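Local coordinates for calcium uptake protein 2, mitochondrial (Homo sapiens, PDB 6LB7), which binds calcium through an EF-hand and probably takes part in regulating calcium uptake into mitochondria, at residues 19-23 with 24-28; 49-52 with 53-57. One frame throughout, in Å; residues are numbered along the deposited sequence.

In both contacts side chains take up backbone N-H groups where the chain changes direction or structure; the two follow each other along the chain and meet at one small mixed sheet. Contact 1 is the beta hairpin of strands 20-22 and 25-27, partly buried, held by backbone hydrogen bonds with a glutamate bonded to its turn. Contact 2 lies at the surface, where strand 49-50 leads into helix 53-60, and rests on a capping box of short side chains with the apolar pair Leu51 and Ile56 beside it. Strand 20-22 is the middle strand and pairs with both others. His22 joins the two sites, its ND1 probably hydrogen-bonded to Leu51 O and its NE2 to Lys53 NZ.

Contact 1 (19-23 with 24-28); sequences SLEHE and GEYYM
Glu21 and Tyr26 face each other as the non-hydrogen-bonded pair of a beta hairpin with a two-residue turn, the glutamate chain laid across the tyrosine. Its CG sits 4.1 Å from the centroid of the Tyr26 ring, a CH-pi contact over one face and displaced toward the rim, with carboxylate and ring planes 63° apart. CG stands opposite the backbone N (chi1 -174°), and a bend at chi2 then carries the carboxylate on toward the turn. There OE2 accepts from Gly24 N at 2.8 Å, nearly along its own C-O axis. With a lysine in place of Glu21, the Gly24 N-H would probably lose its carboxylate acceptor and Lys50, salt-bridged to OE1, would be left facing a like charge.

The turn itself is type I', His22 to Glu25, closed by His22 N to Glu25 O at 2.8 Å and Glu25 N to His22 O at 2.9 Å. At Gly24 a CB would be jammed against Glu23 O. The other sheet face carries Leu20, His22, Glu25 and Tyr27. Leu20 CB meets Tyr27 CB at 4.1 Å, while His22 CB approaches Tyr27 CE1 obliquely. Farther out, a water in the plane of the Tyr27 ring bridges its OH, 2.6 Å away, to His22 O, to which it donates.

Helix 11-17 lies against the hairpin, Phe14 and Met15 touching Tyr26, whereas Tyr27 reaches Leu81. Strand 49-50 runs parallel to strand 20-22 along its other edge, with backbone bonds from Lys49 and Leu51 to Glu21.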
loop_
_atom_site.group_PDB
_atom_site.type_symbol
_atom_site.label_atom_id
_atom_site.label_comp_id
_atom_site.label_asym_id
_atom_site.label_seq_id
_atom_site.Cartn_x
_atom_site.Cartn_y
_atom_site.Cartn_z
ATOM N N SER B 19 -0.508 -24.190 24.719
ATOM C CA SER B 19 -0.720 -25.134 25.803
ATOM C C SER B 19 -0.477 -26.579 25.387
ATOM O O SER B 19 -0.676 -27.488 26.202
ATOM C CB SER B 19 -2.140 -24.981 26.369
ATOM O OG SER B 19 -3.130 -25.375 25.434
ATOM N N LEU B 20 -0.029 -26.816 24.155
ATOM C CA LEU B 20 0.112 -28.158 23.612
ATOM C C LEU B 20 1.484 -28.327 22.968
ATOM O O LEU B 20 2.085 -27.365 22.474
ATOM C CB LEU B 20 -0.988 -28.453 22.576
ATOM C CG LEU B 20 -2.432 -28.459 23.095
ATOM C CD1 LEU B 20 -3.380 -28.860 21.975
ATOM C CD2 LEU B 20 -2.575 -29.405 24.270
ATOM N N GLU B 21 1.975 -29.566 22.978
ATOM C CA GLU B 21 3.256 -29.921 22.378
ATOM C C GLU B 21 3.138 -31.291 21.722
ATOM O O GLU B 21 2.447 -32.170 22.231
ATOM C CB GLU B 21 4.386 -29.915 23.424
ATOM C CG GLU B 21 5.801 -30.145 22.872
ATOM C CD GLU B 21 6.184 -31.622 22.792
ATOM O OE1 GLU B 21 5.594 -32.431 23.538
ATOM O OE2 GLU B 21 7.069 -31.972 21.980
ATOM N N HIS B 22 3.803 -31.459 20.584
ATOM C CA HIS B 22 3.864 -32.760 19.927
ATOM C C HIS B 22 5.122 -32.800 19.077
ATOM O O HIS B 22 5.297 -31.951 18.196
ATOM C CB HIS B 22 2.619 -32.996 19.078
ATOM C CG HIS B 22 2.644 -34.273 18.301
ATOM N ND1 HIS B 22 2.454 -35.507 18.887
ATOM C CD2 HIS B 22 2.825 -34.507 16.980
ATOM C CE1 HIS B 22 2.518 -36.445 17.959
ATOM N NE2 HIS B 22 2.737 -35.864 16.791
ATOM N N GLU B 23 6.007 -33.763 19.364
ATOM C CA GLU B 23 7.201 -34.038 18.554
ATOM C C GLU B 23 8.041 -32.786 18.330
ATOM O O GLU B 23 8.497 -32.506 17.220
ATOM C CB GLU B 23 6.819 -34.683 17.220
ATOM C CG GLU B 23 6.203 -36.100 17.332
ATOM C CD GLU B 23 7.145 -37.189 17.900
ATOM O OE1 GLU B 23 6.845 -38.388 17.683
ATOM O OE2 GLU B 23 8.170 -36.866 18.543
ATOM N N GLY B 24 8.240 -32.019 19.397
ATOM C CA GLY B 24 9.030 -30.812 19.332
ATOM C C GLY B 24 8.300 -29.584 18.837
ATOM O O GLY B 24 8.862 -28.480 18.901
ATOM N N GLU B 25 7.077 -29.727 18.341
ATOM C CA GLU B 25 6.311 -28.599 17.831
ATOM C C GLU B 25 5.248 -28.190 18.839
ATOM O O GLU B 25 4.612 -29.038 19.472
ATOM C CB GLU B 25 5.658 -28.935 16.492
ATOM C CG GLU B 25 6.661 -29.290 15.398
ATOM C CD GLU B 25 7.700 -28.204 15.157
ATOM O OE1 GLU B 25 7.409 -27.011 15.403
ATOM O OE2 GLU B 25 8.818 -28.555 14.717
ATOM N N TYR B 26 5.052 -26.887 18.979
ATOM C CA TYR B 26 4.041 -26.373 19.885
ATOM C C TYR B 26 2.784 -25.995 19.118
ATOM O O TYR B 26 2.828 -25.655 17.929
ATOM C CB TYR B 26 4.587 -25.183 20.677
ATOM C CG TYR B 26 5.619 -25.635 21.677
ATOM C CD1 TYR B 26 6.932 -25.862 21.289
ATOM C CD2 TYR B 26 5.270 -25.890 22.998
ATOM C CE1 TYR B 26 7.877 -26.307 22.195
ATOM C CE2 TYR B 26 6.207 -26.334 23.911
ATOM C CZ TYR B 26 7.507 -26.540 23.502
ATOM O OH TYR B 26 8.442 -26.980 24.403
ATOM N N TYR B 27 1.654 -26.065 19.819
ATOM C CA TYR B 27 0.354 -25.795 19.227
ATOM C C TYR B 27 -0.506 -25.012 20.210
ATOM O O TYR B 27 -0.414 -25.196 21.425
ATOM C CB TYR B 27 -0.359 -27.087 18.807
ATOM C CG TYR B 27 0.404 -27.870 17.751
ATOM C CD1 TYR B 27 1.300 -28.873 18.111
ATOM C CD2 TYR B 27 0.262 -27.577 16.400
ATOM C CE1 TYR B 27 2.010 -29.580 17.146
ATOM C CE2 TYR B 27 0.943 -28.280 15.429
ATOM C CZ TYR B 27 1.823 -29.280 15.808
ATOM O OH TYR B 27 2.513 -29.958 14.843
ATOM N N MET B 28 -1.327 -24.118 19.667
ATOM C CA MET B 28 -2.395 -23.466 20.406
ATOM C C MET B 28 -3.701 -24.235 20.261
ATOM O O MET B 28 -3.996 -24.786 19.202
ATOM C CB MET B 28 -2.602 -22.049 19.880
ATOM C CG MET B 28 -1.516 -21.081 20.194
ATOM S SD MET B 28 -1.920 -19.542 19.323
ATOM C CE MET B 28 -0.969 -18.382 20.295
HETATM O O HOH W 1 4.114 -31.896 15.605
#

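Contact 2 (49-52 with 53-57)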
loop_
_atom_site.group_PDB
_atom_site.type_symbol
_atom_site.label_atom_id
_atom_site.label_comp_id
_atom_site.label_asym_id
_atom_site.label_seq_id
_atom_site.Cartn_x
_atom_site.Cartn_y
_atom_site.Cartn_z
ATOM N N LYS B 49 0.604 -29.667 27.833
ATOM C CA LYS B 49 0.320 -31.089 27.766
ATOM C C LYS B 49 0.944 -31.675 26.507
ATOM O O LYS B 49 0.735 -31.154 25.406
ATOM C CB LYS B 49 -1.188 -31.342 27.788
ATOM C CG LYS B 49 -1.883 -30.854 29.064
ATOM C CD LYS B 49 -1.152 -31.299 30.330
ATOM C CE LYS B 49 -1.201 -32.819 30.519
ATOM N NZ LYS B 49 -0.061 -33.307 31.350
ATOM N N LYS B 50 1.733 -32.736 26.677
ATOM C CA LYS B 50 2.255 -33.476 25.536
ATOM C C LYS B 50 1.128 -34.247 24.871
ATOM O O LYS B 50 0.262 -34.809 25.544
ATOM C CB LYS B 50 3.351 -34.446 25.967
ATOM C CG LYS B 50 4.691 -33.813 26.278
ATOM C CD LYS B 50 5.705 -34.886 26.662
ATOM C CE LYS B 50 7.119 -34.334 26.709
ATOM N NZ LYS B 50 7.588 -33.888 25.364
ATOM N N LEU B 51 1.142 -34.276 23.544
ATOM C CA LEU B 51 0.130 -34.978 22.773
ATOM C C LEU B 51 0.758 -36.177 22.083
ATOM O O LEU B 51 1.836 -36.062 21.483
ATOM C CB LEU B 51 -0.513 -34.057 21.735
ATOM C CG LEU B 51 -1.431 -32.962 22.275
ATOM C CD1 LEU B 51 -2.335 -32.423 21.163
ATOM C CD2 LEU B 51 -2.245 -33.482 23.457
ATOM N N THR B 52 0.090 -37.319 22.175
ATOM C CA THR B 52 0.375 -38.421 21.275
ATOM C C THR B 52 -0.365 -38.205 19.967
ATOM O O THR B 52 -1.237 -37.339 19.849
ATOM C CB THR B 52 -0.047 -39.775 21.862
ATOM O OG1 THR B 52 -1.462 -39.768 22.110
ATOM C CG2 THR B 52 0.715 -40.092 23.133
ATOM N N LYS B 53 -0.035 -39.041 18.982
ATOM C CA LYS B 53 -0.895 -38.972 17.814
ATOM C C LYS B 53 -2.319 -39.387 18.152
ATOM O O LYS B 53 -3.240 -38.977 17.450
ATOM C CB LYS B 53 -0.362 -39.846 16.681
ATOM C CG LYS B 53 0.988 -39.501 16.228
ATOM C CD LYS B 53 1.014 -38.522 15.156
ATOM C CE LYS B 53 2.236 -38.554 14.509
ATOM N NZ LYS B 53 2.916 -37.355 14.526
ATOM N N LYS B 54 -2.583 -40.008 19.321
ATOM C CA LYS B 54 -3.948 -40.389 19.703
ATOM C C LYS B 54 -4.678 -39.249 20.415
ATOM O O LYS B 54 -5.905 -39.135 20.312
ATOM C CB LYS B 54 -3.969 -41.665 20.567
ATOM C CG LYS B 54 -5.347 -41.899 21.259
ATOM C CD LYS B 54 -5.583 -43.275 21.879
ATOM C CE LYS B 54 -6.980 -43.356 22.503
ATOM N NZ LYS B 54 -7.137 -42.363 23.603
ATOM N N ASP B 55 -3.966 -38.375 21.116
ATOM C CA ASP B 55 -4.634 -37.200 21.658
ATOM C C ASP B 55 -5.125 -36.290 20.534
ATOM O O ASP B 55 -6.194 -35.672 20.633
ATOM C CB ASP B 55 -3.671 -36.490 22.600
ATOM C CG ASP B 55 -3.227 -37.396 23.743
ATOM O OD1 ASP B 55 -4.041 -38.245 24.158
ATOM O OD2 ASP B 55 -2.063 -37.294 24.195
ATOM N N ILE B 56 -4.393 -36.271 19.417
ATOM C CA ILE B 56 -4.648 -35.297 18.362
ATOM C C ILE B 56 -5.969 -35.593 17.646
ATOM O O ILE B 56 -6.849 -34.729 17.581
ATOM C CB ILE B 56 -3.452 -35.225 17.395
ATOM C CG1 ILE B 56 -2.307 -34.436 18.056
ATOM C CG2 ILE B 56 -3.867 -34.584 16.088
ATOM C CD1 ILE B 56 -0.943 -34.556 17.363
ATOM N N GLU B 57 -6.154 -36.810 17.120
ATOM C CA GLU B 57 -7.393 -37.298 16.499
ATOM C C GLU B 57 -8.592 -37.065 17.404
ATOM O O GLU B 57 -9.718 -36.898 16.919
ATOM C CB GLU B 57 -7.314 -38.785 16.135
ATOM C CG GLU B 57 -8.084 -39.196 14.900
ATOM C CD GLU B 57 -8.533 -40.598 14.995
ATOM O OE1 GLU B 57 -8.388 -41.109 16.039
ATOM O OE2 GLU B 57 -8.991 -41.170 14.047
#
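Thr52 and Asp55 form a capping box at the start of helix 53-60, each side chain taking up a backbone N-H of the other residue. Thr52 N donates to Asp55 OD2 at 3.0 Å in a nearly straight bond (170°), arriving from above the carboxylate plane, 46° out of it. In return Asp55 N donates to Thr52 OG1, also at 3.0 Å. That hydroxyl oxygen lies between the backbone N and the carbonyl carbon (chi1 60°), a placement that turns it over the first turn, where it receives a second, weak bond from Lys54 N. Two N-H groups at the helix start thus share one oxygen. Thr52 O adds weak bonds from Asp55 N and Ile56 N.

Beyond the cap the contact becomes apolar. Leu51 divides its two methyls between Asp55 and Ile56: the leucine chain slants across that of Asp55, its CD2 coming to 3.4 Å from Asp55 CB, and CD1 goes to the isoleucine. Leu51 also packs on Leu20 and Ile56 on His22, which set this side of the helix start against strand 20-22. Leu51 and Ile56 cross at about a right angle, with CD1 of Leu51 lying 3.7 Å from CG1 of Ile56.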